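Local atomic coordinates of chitin oligosaccahride binding protein NagB1 (Paenibacillus sp. FPU-7, PDB entry 7EHP), a protein that binds chitin oligosaccharides such as di-N-acetylchitobiose and, as an extracellular solute-binding protein, probably hands them to a membrane transporter for uptake. Residues R11-L16 with Q228-R233; L18-D23 with E310-R315; G121-K126 with E260-F265; P157-S162 with G235-M240; A246-V251 with K318-L323. One frame throughout, in Å; residues are numbered along the deposited sequence.

Contact 1 of 5, residues R11-L16 with Q228-R233; sequences RDDVRL and QQYAFR
One carboxylate oxygen, Asp13 OD2, takes salt-bridging hydrogen bonds from two arginines, one in each segment. Arg233 NH1 reaches it across the contact at 2.9 Å in a fairly straight bond (167°). The two side chains meet tip to tip with their planes 71° apart, and NH1 arrives from above the carboxylate plane. Arg11 NH2, the second donor, lies 2.9 Å from Asp13 OD2 and meets the anti lone pair of that oxygen. The shared carboxylate probably offsets the repulsion between the two guanidiniums; Arg11 NH2 and Arg233 NH1 are 4.6 Å apart.

The Arg11 chain is extended at chi2 and bends at chi3 (57°), which places NE. Arg11 also grips Gln229 OE1 end-on, with NH1 at 2.9 Å and NH2 at 3.0 Å. The oxygen lies in the guanidinium plane. An alanine in place of Arg11 would probably leave Gln229 OE1 without both of these donors and Asp13 OD2 with one arginine fewer to fix it.

Tyr230 CD1 sits 3.5 Å above the guanidinium plane of Arg233, toward its rim. A water accepts weakly from Arg233 NH2 and donates to Asp13 OD1, which also pairs with Lys255. Arg233 NH1 has a further partner in Ala249 O. The salt-bridge network lies near the bound N-acetylglucosamine and joins the loop before helix 15-31 to helix 225-233. Gln229 NE2 continues it to Asp242 on strand 237-243.

Contact 2 of 5, residues L18-D23 with E310-R315; sequences LKMLED and EEMQKR
Asp23 OD2 is gripped end-on by both terminal nitrogens of Arg315, with NH1 and NH2 each 2.8 Å away. The oxygen lies in the guanidinium plane. NH1 meets the anti lone pair of Asp23 OD2, whereas NH2 comes from above the carboxylate plane. The two flat groups are turned 53° against each other. Asp23 OD1 is bound on its syn side by Lys19 NZ at 3.0 Å, so the carboxylate is held at both oxygens and probably offsets two positive charges. Lys19, Asp23 and Arg315 thus form a salt-bridge network.

Helix 15-31 is the crossover of a beta-alpha-beta unit between parallel strands 3-7 and 37-41. Helix 310-320 packs beside it, nearly antiparallel: the short segment axes make an angle of 164° and approach to 11.7 Å. Long side chains span that distance. Arg315 starts with CG anti to the backbone N (chi1 172°) and stays extended to NE.

Met20 runs past it in the opposite direction and places CG 3.8 Å above the centre of the guanidinium. The same Met20 CG touches Met312 SD at 3.6 Å, and the two sulfurs, Met20 SD and Met312 SD, are 3.7 Å apart. Met307 of helix 294-307 also packs against Met20. Arg315 NE is engaged by Glu319, one turn on.

Contact 3 of 5, residues G121-K126 with E260-F265; sequences GVFYNK and EDIGFF
Val122 to Asn125 pair with Ile262 to Phe265 as antiparallel strands, in a buried part of the mixed sheet. Val122 and Phe265 form one hydrogen-bonded pair, Tyr124 and Gly263 the next. The Gly263 N to Tyr124 O bond is 2.7 Å and almost straight (177°). Lys126 N extends the ladder to Asp261 O.

Strand 109-125 is an inner strand here, since its other edge bonds to strand 237-243. On one face Phe123 and Phe264 make a T-shaped contact, centroids 5.2 Å apart, with the edge of Phe264 over the face of Phe123. Met341 and Phe232 cover this face.

On the other face Val122 CB sits over the Phe265 ring, 3.9 Å from its centroid. Tyr124 has CG between the backbone N and carbonyl carbon (chi1 75°). The edge of its ring, at CE1, meets the backbone N of Phe264, 3.2 Å away, beside Gly263. A CB on Gly263 would fall 2.5 Å from Tyr124 CE1. Lys126 NZ bonds to Tyr124 OH at 2.9 Å and forms a salt bridge with Glu340.

Contact 4 of 5, residues P157-S162 with G235-M240; sequences PFAFAS and GRAAMM
Met239 bonds with Pro157 and Ala159 through its backbone, on both sides of Phe158. Ala159 N donates to Met239 O at 2.8 Å with an angle of 153°. The return bond, Met239 N to Pro157 O, is weak: 2.9 Å long but bent to 122°. Phe158 turns its own backbone groups to Tyr215 and Gln217. Ala238 bonds to Asn125 of strand 109-125.

Met239 lies over one face of the Phe158 ring. It is extended at chi2 and bends at chi3 (-82°), which places CE over the ring. Its CE is 4.0 Å from the ring centroid, close to the normal, and SD is 4.4 Å from the same centroid, at a slant. Leu143 of helix 140-152 touches both side chains. An alanine in place of Phe158 would probably open a gap here and let the end of Met239 turn.

Ala159 CB and Ala237 CB touch tightly at 3.5 Å. The arrangement is a short parallel strand pair with a Met-aromatic contact, part of the mixed sheet of this solute-binding fold.

Contact 5 of 5, residues A246-V251 with K318-L323; sequences ASAALV and KESGIL
Ser247 OG lies 3.0 Å from Ser320 O, close enough for a hydrogen bond. Ser244 O is also within reach of the single hydroxyl proton, so the bond is not settled. With chi1 at 69°, OG stands between the backbone N and the carbonyl carbon of Ser247. There it is also 3.5 Å from Gly321 CA. A CB on Gly321 would come 2.2 Å from Ser247 OG, a clash that glycine avoids.

Beside this polar meeting, Ala248 CB rests on Ser320 CB at 3.9 Å and on Ile322 CD1 at 4.1 Å. A water bridges the segments a little further on. It donates to Ala248 O at 2.7 Å and is 2.6 Å from Ser320 OG.

Around these groups, residues 246-248 form a 3-10 segment, continued by the bond from Ala249 N to Ala246 O. Gly321 has positive phi, and with it the chain leaves helix 310-320. Ile322 then bonds back to Gln316 through its backbone.

The contact lies beside the bound sugar, with Ile322 close to an N-acetylglucosamine unit. It sets the loop after strand 237-243 against the end of helix 310-320. Leu16 and Arg17 of helix 15-31 cover Ser320, and Ile322 reaches Ala116 of strand 109-125.

Overall arrangement
Contacts 1 and 5 lie nearest the bound sugar: the side chains of Arg11 and Ile322 are about 6 Å and 5 Å from an N-acetylglucosamine unit. Their centres are 10 Å apart, and Ala249 CB of contact 5 packs on Arg11 NH2 and Gln229 OE1 of contact 1. Contact 2 shares helix 15-31 with contact 1, where Arg15 and Glu22 form a salt bridge, and helix 310-320 with contact 5. Contacts 3 and 4 belong to one sheet, centres 11 Å apart, and their strands bond directly. Phe232 packs contact 1 onto contact 3. Contacts 2 and 4 are farthest apart, about 30 Å between centres.

Contact 1 of 5, residues R11-L16 with Q228-R233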
# COMPACT_ATOMS: atom_id res chain seq x y z
N ARG A 11 -14.19 0.18 -5.67
CA ARG A 11 -15.08 0.67 -4.62
C ARG A 11 -15.79 1.94 -5.05
O ARG A 11 -15.20 2.79 -5.73
CB ARG A 11 -14.26 0.93 -3.35
CG ARG A 11 -14.08 -0.31 -2.50
CD ARG A 11 -13.30 -0.04 -1.23
NE ARG A 11 -13.86 1.00 -0.36
CZ ARG A 11 -13.16 1.58 0.61
NH1 ARG A 11 -11.89 1.21 0.81
NH2 ARG A 11 -13.70 2.53 1.38
N ASP A 12 -17.06 2.09 -4.65
CA ASP A 12 -17.77 3.34 -4.90
C ASP A 12 -17.04 4.52 -4.27
O ASP A 12 -17.04 5.62 -4.82
CB ASP A 12 -19.21 3.30 -4.36
CG ASP A 12 -20.08 2.25 -5.02
OD1 ASP A 12 -19.84 1.86 -6.19
OD2 ASP A 12 -21.01 1.81 -4.33
N ASP A 13 -16.45 4.31 -3.09
CA ASP A 13 -15.72 5.39 -2.44
C ASP A 13 -14.58 5.94 -3.32
O ASP A 13 -14.24 7.12 -3.20
CB ASP A 13 -15.15 4.94 -1.09
CG ASP A 13 -16.18 4.95 0.02
OD1 ASP A 13 -17.25 5.60 -0.14
OD2 ASP A 13 -15.92 4.29 1.05
N VAL A 14 -13.96 5.11 -4.17
CA VAL A 14 -12.87 5.61 -5.02
C VAL A 14 -13.36 5.93 -6.43
O VAL A 14 -12.59 5.85 -7.40
CB VAL A 14 -11.67 4.64 -5.07
CG1 VAL A 14 -11.05 4.45 -3.68
CG2 VAL A 14 -12.03 3.29 -5.73
N ARG A 15 -14.63 6.32 -6.55
CA ARG A 15 -15.22 6.61 -7.85
C ARG A 15 -14.42 7.66 -8.63
O ARG A 15 -14.24 7.53 -9.85
CB ARG A 15 -16.67 7.05 -7.67
CG ARG A 15 -17.35 7.60 -8.92
CD ARG A 15 -17.51 6.56 -10.02
NE ARG A 15 -17.79 7.18 -11.31
CZ ARG A 15 -17.45 6.66 -12.49
NH1 ARG A 15 -16.83 5.48 -12.56
NH2 ARG A 15 -17.75 7.31 -13.62
N LEU A 16 -13.92 8.70 -7.96
CA LEU A 16 -13.17 9.71 -8.71
C LEU A 16 -11.93 9.12 -9.37
O LEU A 16 -11.57 9.53 -10.49
CB LEU A 16 -12.78 10.87 -7.79
CG LEU A 16 -13.96 11.75 -7.36
CD1 LEU A 16 -13.53 12.65 -6.21
CD2 LEU A 16 -14.49 12.57 -8.53
N GLN A 228 -12.86 -0.60 8.29
CA GLN A 228 -12.02 0.20 9.18
C GLN A 228 -12.06 1.67 8.79
O GLN A 228 -12.02 2.56 9.66
CB GLN A 228 -10.60 -0.35 9.20
CG GLN A 228 -9.67 0.05 8.07
CD GLN A 228 -8.22 -0.23 8.43
OE1 GLN A 228 -7.93 -1.19 9.15
NE2 GLN A 228 -7.29 0.59 7.93
N GLN A 229 -12.20 1.96 7.49
CA GLN A 229 -12.30 3.34 7.05
C GLN A 229 -13.65 3.93 7.39
O GLN A 229 -13.75 5.11 7.75
CB GLN A 229 -12.01 3.41 5.55
CG GLN A 229 -10.56 3.00 5.23
CD GLN A 229 -10.24 2.89 3.75
OE1 GLN A 229 -11.12 3.02 2.90
NE2 GLN A 229 -8.97 2.68 3.44
N TYR A 230 -14.72 3.12 7.32
CA TYR A 230 -16.00 3.60 7.82
C TYR A 230 -15.88 4.01 9.28
O TYR A 230 -16.26 5.13 9.66
CB TYR A 230 -17.08 2.52 7.67
CG TYR A 230 -17.34 1.96 6.29
CD1 TYR A 230 -17.05 2.68 5.13
CD2 TYR A 230 -17.91 0.70 6.16
CE1 TYR A 230 -17.34 2.12 3.85
CE2 TYR A 230 -18.18 0.13 4.92
CZ TYR A 230 -17.90 0.83 3.77
OH TYR A 230 -18.19 0.22 2.58
N ALA A 231 -15.34 3.11 10.13
CA ALA A 231 -15.31 3.37 11.57
C ALA A 231 -14.56 4.65 11.86
O ALA A 231 -15.03 5.49 12.65
CB ALA A 231 -14.67 2.20 12.31
N PHE A 232 -13.40 4.84 11.22
CA PHE A 232 -12.63 6.06 11.45
C PHE A 232 -13.37 7.30 10.94
O PHE A 232 -13.47 8.31 11.65
CB PHE A 232 -11.26 5.94 10.79
CG PHE A 232 -10.40 7.14 11.01
CD1 PHE A 232 -9.94 7.45 12.29
CD2 PHE A 232 -10.07 7.98 9.95
CE1 PHE A 232 -9.15 8.57 12.51
CE2 PHE A 232 -9.29 9.10 10.15
CZ PHE A 232 -8.82 9.40 11.45
N ARG A 233 -13.86 7.26 9.70
CA ARG A 233 -14.44 8.49 9.16
C ARG A 233 -15.78 8.82 9.81
O ARG A 233 -16.19 9.99 9.82
CB ARG A 233 -14.57 8.39 7.64
CG ARG A 233 -15.89 7.84 7.12
CD ARG A 233 -15.83 7.67 5.59
NE ARG A 233 -17.00 6.96 5.09
CZ ARG A 233 -17.03 6.25 3.97
NH1 ARG A 233 -15.94 6.14 3.22
NH2 ARG A 233 -18.15 5.64 3.62
O HOH W 1 -19.50 5.36 1.30

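Contact 2 of 5, residues L18-D23 with E310-R315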
# COMPACT_ATOMS: atom_id res chain seq x y z
N LEU A 18 -11.67 6.02 -10.55
CA LEU A 18 -12.12 5.31 -11.74
C LEU A 18 -12.55 6.28 -12.84
O LEU A 18 -12.23 6.08 -14.02
CB LEU A 18 -13.26 4.36 -11.41
CG LEU A 18 -13.83 3.51 -12.57
CD1 LEU A 18 -12.75 2.87 -13.45
CD2 LEU A 18 -14.79 2.46 -12.02
N LYS A 19 -13.26 7.34 -12.46
CA LYS A 19 -13.64 8.36 -13.42
C LYS A 19 -12.41 8.93 -14.13
O LYS A 19 -12.46 9.21 -15.34
CB LYS A 19 -14.43 9.47 -12.72
CG LYS A 19 -14.87 10.60 -13.63
CD LYS A 19 -15.67 10.09 -14.82
CE LYS A 19 -16.52 11.22 -15.41
NZ LYS A 19 -15.65 12.17 -16.15
N MET A 20 -11.29 9.08 -13.41
CA MET A 20 -10.06 9.53 -14.06
C MET A 20 -9.57 8.49 -15.06
O MET A 20 -9.17 8.83 -16.18
CB MET A 20 -8.97 9.85 -13.04
CG MET A 20 -7.78 10.64 -13.59
SD MET A 20 -6.50 11.14 -12.40
CE MET A 20 -5.34 9.77 -12.55
N LEU A 21 -9.63 7.20 -14.69
CA LEU A 21 -9.28 6.15 -15.64
C LEU A 21 -10.17 6.20 -16.88
O LEU A 21 -9.70 6.01 -18.00
CB LEU A 21 -9.39 4.77 -14.97
CG LEU A 21 -8.17 4.38 -14.14
CD1 LEU A 21 -8.47 3.21 -13.20
CD2 LEU A 21 -6.97 4.06 -15.03
N GLU A 22 -11.47 6.46 -16.70
CA GLU A 22 -12.38 6.56 -17.84
C GLU A 22 -12.05 7.76 -18.72
O GLU A 22 -12.20 7.70 -19.95
CB GLU A 22 -13.83 6.63 -17.35
CG GLU A 22 -14.31 5.34 -16.69
CD GLU A 22 -15.59 5.51 -15.90
OE1 GLU A 22 -16.17 6.62 -15.94
OE2 GLU A 22 -16.01 4.52 -15.24
N ASP A 23 -11.65 8.89 -18.10
CA ASP A 23 -11.21 10.03 -18.90
C ASP A 23 -9.97 9.67 -19.70
O ASP A 23 -9.88 9.96 -20.90
CB ASP A 23 -10.92 11.24 -18.00
CG ASP A 23 -12.18 11.85 -17.41
OD1 ASP A 23 -13.27 11.37 -17.76
OD2 ASP A 23 -12.07 12.80 -16.60
N GLU A 310 1.81 15.72 -15.44
CA GLU A 310 1.57 16.57 -14.29
C GLU A 310 0.09 16.86 -14.12
O GLU A 310 -0.39 16.99 -12.98
CB GLU A 310 2.42 17.84 -14.40
CG GLU A 310 2.12 18.88 -13.34
CD GLU A 310 3.29 19.83 -13.10
OE1 GLU A 310 4.42 19.50 -13.52
OE2 GLU A 310 3.05 20.88 -12.47
N GLU A 311 -0.66 16.90 -15.23
CA GLU A 311 -2.11 17.10 -15.15
C GLU A 311 -2.77 15.99 -14.33
O GLU A 311 -3.57 16.26 -13.43
CB GLU A 311 -2.72 17.16 -16.55
CG GLU A 311 -4.25 17.01 -16.52
CD GLU A 311 -4.88 16.80 -17.89
OE1 GLU A 311 -4.15 16.59 -18.88
OE2 GLU A 311 -6.12 16.84 -17.96
N MET A 312 -2.46 14.74 -14.64
CA MET A 312 -3.19 13.69 -13.95
C MET A 312 -2.65 13.48 -12.54
O MET A 312 -3.42 13.22 -11.61
CB MET A 312 -3.15 12.40 -14.76
CG MET A 312 -3.99 12.44 -16.04
SD MET A 312 -5.73 12.69 -15.69
CE MET A 312 -6.40 13.25 -17.27
N GLN A 313 -1.33 13.62 -12.36
CA GLN A 313 -0.73 13.55 -11.02
C GLN A 313 -1.33 14.60 -10.10
O GLN A 313 -1.66 14.30 -8.94
CB GLN A 313 0.78 13.74 -11.12
CG GLN A 313 1.50 12.56 -11.74
CD GLN A 313 1.70 11.42 -10.76
OE1 GLN A 313 2.59 11.46 -9.91
NE2 GLN A 313 0.87 10.39 -10.87
N LYS A 314 -1.47 15.84 -10.58
CA LYS A 314 -2.09 16.88 -9.75
C LYS A 314 -3.56 16.58 -9.49
O LYS A 314 -4.06 16.80 -8.38
CB LYS A 314 -1.96 18.25 -10.41
CG LYS A 314 -0.62 18.94 -10.21
CD LYS A 314 -0.58 20.25 -10.99
CE LYS A 314 0.48 21.19 -10.46
NZ LYS A 314 0.80 22.24 -11.47
N ARG A 315 -4.27 16.10 -10.52
CA ARG A 315 -5.70 15.84 -10.38
C ARG A 315 -5.97 14.83 -9.26
O ARG A 315 -6.82 15.07 -8.39
CB ARG A 315 -6.25 15.34 -11.72
CG ARG A 315 -7.69 14.85 -11.65
CD ARG A 315 -8.32 14.70 -13.03
NE ARG A 315 -9.61 14.01 -12.96
CZ ARG A 315 -10.30 13.60 -14.03
NH1 ARG A 315 -9.82 13.84 -15.25
NH2 ARG A 315 -11.46 12.98 -13.88

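Contact 3 of 5, residues G121-K126 with E260-F265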
# COMPACT_ATOMS: atom_id res chain seq x y z
N GLY A 121 0.82 5.02 7.92
CA GLY A 121 0.99 5.47 9.28
C GLY A 121 -0.36 5.59 9.93
O GLY A 121 -1.31 4.93 9.51
N VAL A 122 -0.48 6.47 10.92
CA VAL A 122 -1.66 6.54 11.77
C VAL A 122 -2.45 7.78 11.38
O VAL A 122 -1.98 8.91 11.56
CB VAL A 122 -1.28 6.57 13.25
CG1 VAL A 122 -2.52 6.51 14.12
CG2 VAL A 122 -0.32 5.41 13.56
N PHE A 123 -3.64 7.56 10.82
CA PHE A 123 -4.64 8.61 10.75
C PHE A 123 -5.23 8.83 12.14
O PHE A 123 -5.43 7.88 12.90
CB PHE A 123 -5.74 8.24 9.76
CG PHE A 123 -5.29 8.22 8.31
CD1 PHE A 123 -4.58 7.14 7.81
CD2 PHE A 123 -5.59 9.27 7.45
CE1 PHE A 123 -4.15 7.10 6.50
CE2 PHE A 123 -5.17 9.23 6.12
CZ PHE A 123 -4.46 8.13 5.66
N TYR A 124 -5.54 10.08 12.47
CA TYR A 124 -6.17 10.29 13.77
C TYR A 124 -7.20 11.40 13.70
O TYR A 124 -7.21 12.23 12.78
CB TYR A 124 -5.12 10.55 14.86
CG TYR A 124 -4.50 11.93 14.84
CD1 TYR A 124 -3.60 12.32 13.82
CD2 TYR A 124 -4.78 12.84 15.86
CE1 TYR A 124 -3.04 13.58 13.82
CE2 TYR A 124 -4.21 14.10 15.87
CZ TYR A 124 -3.35 14.47 14.86
OH TYR A 124 -2.79 15.72 14.89
N ASN A 125 -8.09 11.40 14.69
CA ASN A 125 -9.15 12.39 14.78
C ASN A 125 -8.72 13.45 15.79
O ASN A 125 -8.66 13.20 17.00
CB ASN A 125 -10.46 11.71 15.18
CG ASN A 125 -11.62 12.67 15.27
OD1 ASN A 125 -11.44 13.84 15.59
ND2 ASN A 125 -12.83 12.18 14.97
N LYS A 126 -8.43 14.66 15.28
CA LYS A 126 -7.97 15.76 16.12
C LYS A 126 -9.01 16.15 17.17
O LYS A 126 -8.66 16.60 18.26
CB LYS A 126 -7.63 16.97 15.25
CG LYS A 126 -6.33 16.88 14.44
CD LYS A 126 -6.37 17.89 13.28
CE LYS A 126 -5.00 18.42 12.93
NZ LYS A 126 -4.01 17.34 12.77
N GLU A 260 -12.31 17.99 8.54
CA GLU A 260 -11.19 18.90 8.77
C GLU A 260 -10.34 18.52 9.98
O GLU A 260 -9.15 18.85 10.03
CB GLU A 260 -11.68 20.34 8.92
CG GLU A 260 -10.62 21.42 8.70
CD GLU A 260 -9.90 21.36 7.34
OE1 GLU A 260 -8.88 22.07 7.19
OE2 GLU A 260 -10.36 20.64 6.42
N ASP A 261 -10.92 17.85 10.97
CA ASP A 261 -10.11 17.45 12.11
C ASP A 261 -9.50 16.06 11.94
O ASP A 261 -9.21 15.38 12.95
CB ASP A 261 -10.93 17.60 13.40
CG ASP A 261 -12.32 17.02 13.29
OD1 ASP A 261 -12.45 15.92 12.72
OD2 ASP A 261 -13.28 17.68 13.73
N ILE A 262 -9.27 15.62 10.69
CA ILE A 262 -8.53 14.38 10.42
C ILE A 262 -7.06 14.73 10.24
O ILE A 262 -6.71 15.61 9.45
CB ILE A 262 -9.07 13.66 9.17
CG1 ILE A 262 -10.35 12.90 9.50
CG2 ILE A 262 -8.03 12.66 8.66
CD1 ILE A 262 -11.06 12.33 8.29
N GLY A 263 -6.19 14.02 10.96
CA GLY A 263 -4.75 14.20 10.83
C GLY A 263 -3.99 12.91 10.60
O GLY A 263 -4.58 11.85 10.40
N PHE A 264 -2.67 12.97 10.67
CA PHE A 264 -1.83 11.82 10.34
C PHE A 264 -0.50 12.00 11.05
O PHE A 264 0.06 13.10 11.03
CB PHE A 264 -1.63 11.73 8.82
CG PHE A 264 -0.73 10.60 8.37
CD1 PHE A 264 0.65 10.73 8.38
CD2 PHE A 264 -1.27 9.41 7.90
CE1 PHE A 264 1.47 9.69 7.97
CE2 PHE A 264 -0.47 8.36 7.50
CZ PHE A 264 0.91 8.50 7.52
N PHE A 265 0.01 10.93 11.67
CA PHE A 265 1.36 10.97 12.21
C PHE A 265 2.06 9.64 11.99
O PHE A 265 1.42 8.59 11.87
CB PHE A 265 1.37 11.35 13.71
CG PHE A 265 0.52 10.47 14.59
CD1 PHE A 265 1.02 9.29 15.10
CD2 PHE A 265 -0.76 10.85 14.93
CE1 PHE A 265 0.24 8.47 15.92
CE2 PHE A 265 -1.55 10.04 15.74
CZ PHE A 265 -1.04 8.86 16.24

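Contact 4 of 5, residues P157-S162 with G235-M240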
# COMPACT_ATOMS: atom_id res chain seq x y z
N PRO A 157 -9.70 2.43 19.90
CA PRO A 157 -8.40 3.08 19.70
C PRO A 157 -7.94 3.04 18.24
O PRO A 157 -7.69 4.09 17.64
CB PRO A 157 -7.47 2.27 20.61
CG PRO A 157 -8.41 1.83 21.73
CD PRO A 157 -9.62 1.39 20.94
N PHE A 158 -7.85 1.85 17.65
CA PHE A 158 -7.43 1.69 16.26
C PHE A 158 -8.57 1.03 15.49
O PHE A 158 -8.84 -0.16 15.69
CB PHE A 158 -6.16 0.82 16.13
CG PHE A 158 -4.88 1.51 16.47
CD1 PHE A 158 -4.28 2.36 15.57
CD2 PHE A 158 -4.24 1.25 17.68
CE1 PHE A 158 -3.09 3.00 15.89
CE2 PHE A 158 -3.04 1.87 18.01
CZ PHE A 158 -2.46 2.75 17.11
N ALA A 159 -9.24 1.80 14.63
CA ALA A 159 -10.13 1.19 13.64
C ALA A 159 -9.35 0.15 12.85
O ALA A 159 -8.21 0.41 12.42
CB ALA A 159 -10.69 2.26 12.69
N PHE A 160 -9.94 -1.03 12.66
CA PHE A 160 -9.16 -2.18 12.20
C PHE A 160 -10.09 -3.26 11.65
O PHE A 160 -11.05 -3.66 12.30
CB PHE A 160 -8.29 -2.71 13.37
CG PHE A 160 -7.44 -3.90 13.02
CD1 PHE A 160 -6.45 -3.80 12.05
CD2 PHE A 160 -7.59 -5.10 13.69
CE1 PHE A 160 -5.65 -4.89 11.73
CE2 PHE A 160 -6.79 -6.20 13.38
CZ PHE A 160 -5.82 -6.09 12.39
N ALA A 161 -9.80 -3.72 10.44
CA ALA A 161 -10.59 -4.77 9.82
C ALA A 161 -9.63 -5.76 9.18
O ALA A 161 -8.73 -5.35 8.45
CB ALA A 161 -11.54 -4.17 8.78
N SER A 162 -9.81 -7.06 9.45
CA SER A 162 -8.82 -8.06 9.05
C SER A 162 -9.39 -9.25 8.28
O SER A 162 -8.68 -10.24 8.09
CB SER A 162 -8.05 -8.58 10.27
OG SER A 162 -8.96 -9.21 11.17
N GLY A 235 -16.21 8.64 12.99
CA GLY A 235 -15.92 9.14 14.32
C GLY A 235 -15.99 8.13 15.44
O GLY A 235 -16.05 8.53 16.61
N ARG A 236 -15.99 6.84 15.14
CA ARG A 236 -16.06 5.82 16.18
C ARG A 236 -14.69 5.37 16.67
O ARG A 236 -14.61 4.71 17.71
CB ARG A 236 -16.85 4.61 15.69
CG ARG A 236 -18.27 4.96 15.31
CD ARG A 236 -19.09 3.74 15.03
NE ARG A 236 -19.15 3.46 13.59
CZ ARG A 236 -18.55 2.42 13.04
NH1 ARG A 236 -17.86 1.59 13.82
NH2 ARG A 236 -18.64 2.21 11.73
N ALA A 237 -13.63 5.71 15.95
CA ALA A 237 -12.29 5.30 16.33
C ALA A 237 -11.39 6.52 16.39
O ALA A 237 -11.51 7.42 15.56
CB ALA A 237 -11.72 4.28 15.35
N ALA A 238 -10.49 6.53 17.38
CA ALA A 238 -9.57 7.66 17.52
C ALA A 238 -8.47 7.64 16.46
O ALA A 238 -7.96 8.69 16.07
CB ALA A 238 -8.95 7.64 18.93
N MET A 239 -8.09 6.45 16.00
CA MET A 239 -6.95 6.29 15.11
C MET A 239 -7.27 5.17 14.13
O MET A 239 -8.19 4.37 14.33
CB MET A 239 -5.65 5.96 15.87
CG MET A 239 -5.27 6.96 16.96
SD MET A 239 -3.79 6.42 17.86
CE MET A 239 -4.60 5.29 19.00
N MET A 240 -6.47 5.11 13.07
CA MET A 240 -6.53 4.06 12.06
C MET A 240 -5.18 4.00 11.38
O MET A 240 -4.77 4.99 10.77
CB MET A 240 -7.61 4.35 11.03
CG MET A 240 -7.62 3.37 9.87
SD MET A 240 -8.99 3.70 8.76
CE MET A 240 -8.31 5.07 7.79

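Contact 5 of 5, residues A246-V251 with K318-L323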
# COMPACT_ATOMS: atom_id res chain seq x y z
N ALA A 246 -5.76 5.88 1.36
CA ALA A 246 -7.04 5.77 2.05
C ALA A 246 -7.78 7.09 2.10
O ALA A 246 -9.00 7.09 2.29
CB ALA A 246 -6.83 5.27 3.49
N SER A 247 -7.07 8.21 1.98
CA SER A 247 -7.75 9.50 1.97
C SER A 247 -8.73 9.62 0.81
O SER A 247 -9.66 10.43 0.89
CB SER A 247 -6.71 10.62 1.92
OG SER A 247 -6.07 10.62 0.65
N ALA A 248 -8.57 8.82 -0.26
CA ALA A 248 -9.55 8.80 -1.33
C ALA A 248 -10.93 8.39 -0.84
O ALA A 248 -11.92 8.59 -1.57
CB ALA A 248 -9.09 7.85 -2.45
N ALA A 249 -11.03 7.85 0.38
CA ALA A 249 -12.28 7.37 0.96
C ALA A 249 -12.62 8.03 2.29
O ALA A 249 -13.49 7.53 3.01
CB ALA A 249 -12.22 5.85 1.13
N LEU A 250 -11.99 9.16 2.62
CA LEU A 250 -12.02 9.63 4.00
C LEU A 250 -12.70 10.98 4.21
O LEU A 250 -13.48 11.11 5.16
CB LEU A 250 -10.58 9.72 4.55
CG LEU A 250 -10.01 8.41 5.06
CD1 LEU A 250 -8.69 8.69 5.73
CD2 LEU A 250 -10.95 7.70 6.00
N VAL A 251 -12.42 11.99 3.39
CA VAL A 251 -12.55 13.36 3.88
C VAL A 251 -13.33 14.30 2.95
O VAL A 251 -12.87 15.41 2.63
CB VAL A 251 -11.14 13.91 4.22
CG1 VAL A 251 -10.21 13.91 2.98
CG2 VAL A 251 -11.20 15.24 4.90
N LYS A 318 -5.31 16.44 -5.86
CA LYS A 318 -6.34 17.40 -5.47
C LYS A 318 -7.67 16.71 -5.19
O LYS A 318 -8.35 17.04 -4.21
CB LYS A 318 -6.50 18.43 -6.59
CG LYS A 318 -7.47 19.58 -6.34
CD LYS A 318 -7.76 20.31 -7.65
CE LYS A 318 -8.57 21.58 -7.47
NZ LYS A 318 -8.83 22.24 -8.79
N GLU A 319 -8.04 15.74 -6.03
CA GLU A 319 -9.35 15.10 -5.93
C GLU A 319 -9.41 14.05 -4.83
O GLU A 319 -10.47 13.85 -4.22
CB GLU A 319 -9.68 14.42 -7.26
CG GLU A 319 -10.20 15.35 -8.31
CD GLU A 319 -10.61 14.61 -9.56
OE1 GLU A 319 -11.08 15.28 -10.51
OE2 GLU A 319 -10.44 13.36 -9.58
N SER A 320 -8.31 13.37 -4.57
CA SER A 320 -8.38 12.16 -3.79
C SER A 320 -7.22 12.00 -2.81
O SER A 320 -7.20 11.01 -2.09
CB SER A 320 -8.44 10.94 -4.73
OG SER A 320 -9.69 10.85 -5.41
N GLY A 321 -6.28 12.93 -2.77
CA GLY A 321 -5.20 12.90 -1.80
C GLY A 321 -4.04 11.99 -2.15
O GLY A 321 -3.14 11.81 -1.33
N ILE A 322 -4.03 11.42 -3.35
CA ILE A 322 -2.97 10.48 -3.70
C ILE A 322 -1.68 11.24 -3.98
O ILE A 322 -1.62 12.11 -4.86
CB ILE A 322 -3.38 9.58 -4.88
CG1 ILE A 322 -4.48 8.61 -4.41
CG2 ILE A 322 -2.21 8.79 -5.39
CD1 ILE A 322 -5.80 9.09 -4.54
N LEU A 323 -0.63 10.88 -3.25
CA LEU A 323 0.64 11.58 -3.33
C LEU A 323 1.37 11.25 -4.64
O LEU A 323 1.40 10.09 -5.07
CB LEU A 323 1.51 11.22 -2.13
CG LEU A 323 0.80 11.47 -0.80
CD1 LEU A 323 1.63 10.96 0.38
CD2 LEU A 323 0.45 12.94 -0.61
O HOH W 2 -11.65 9.93 -3.89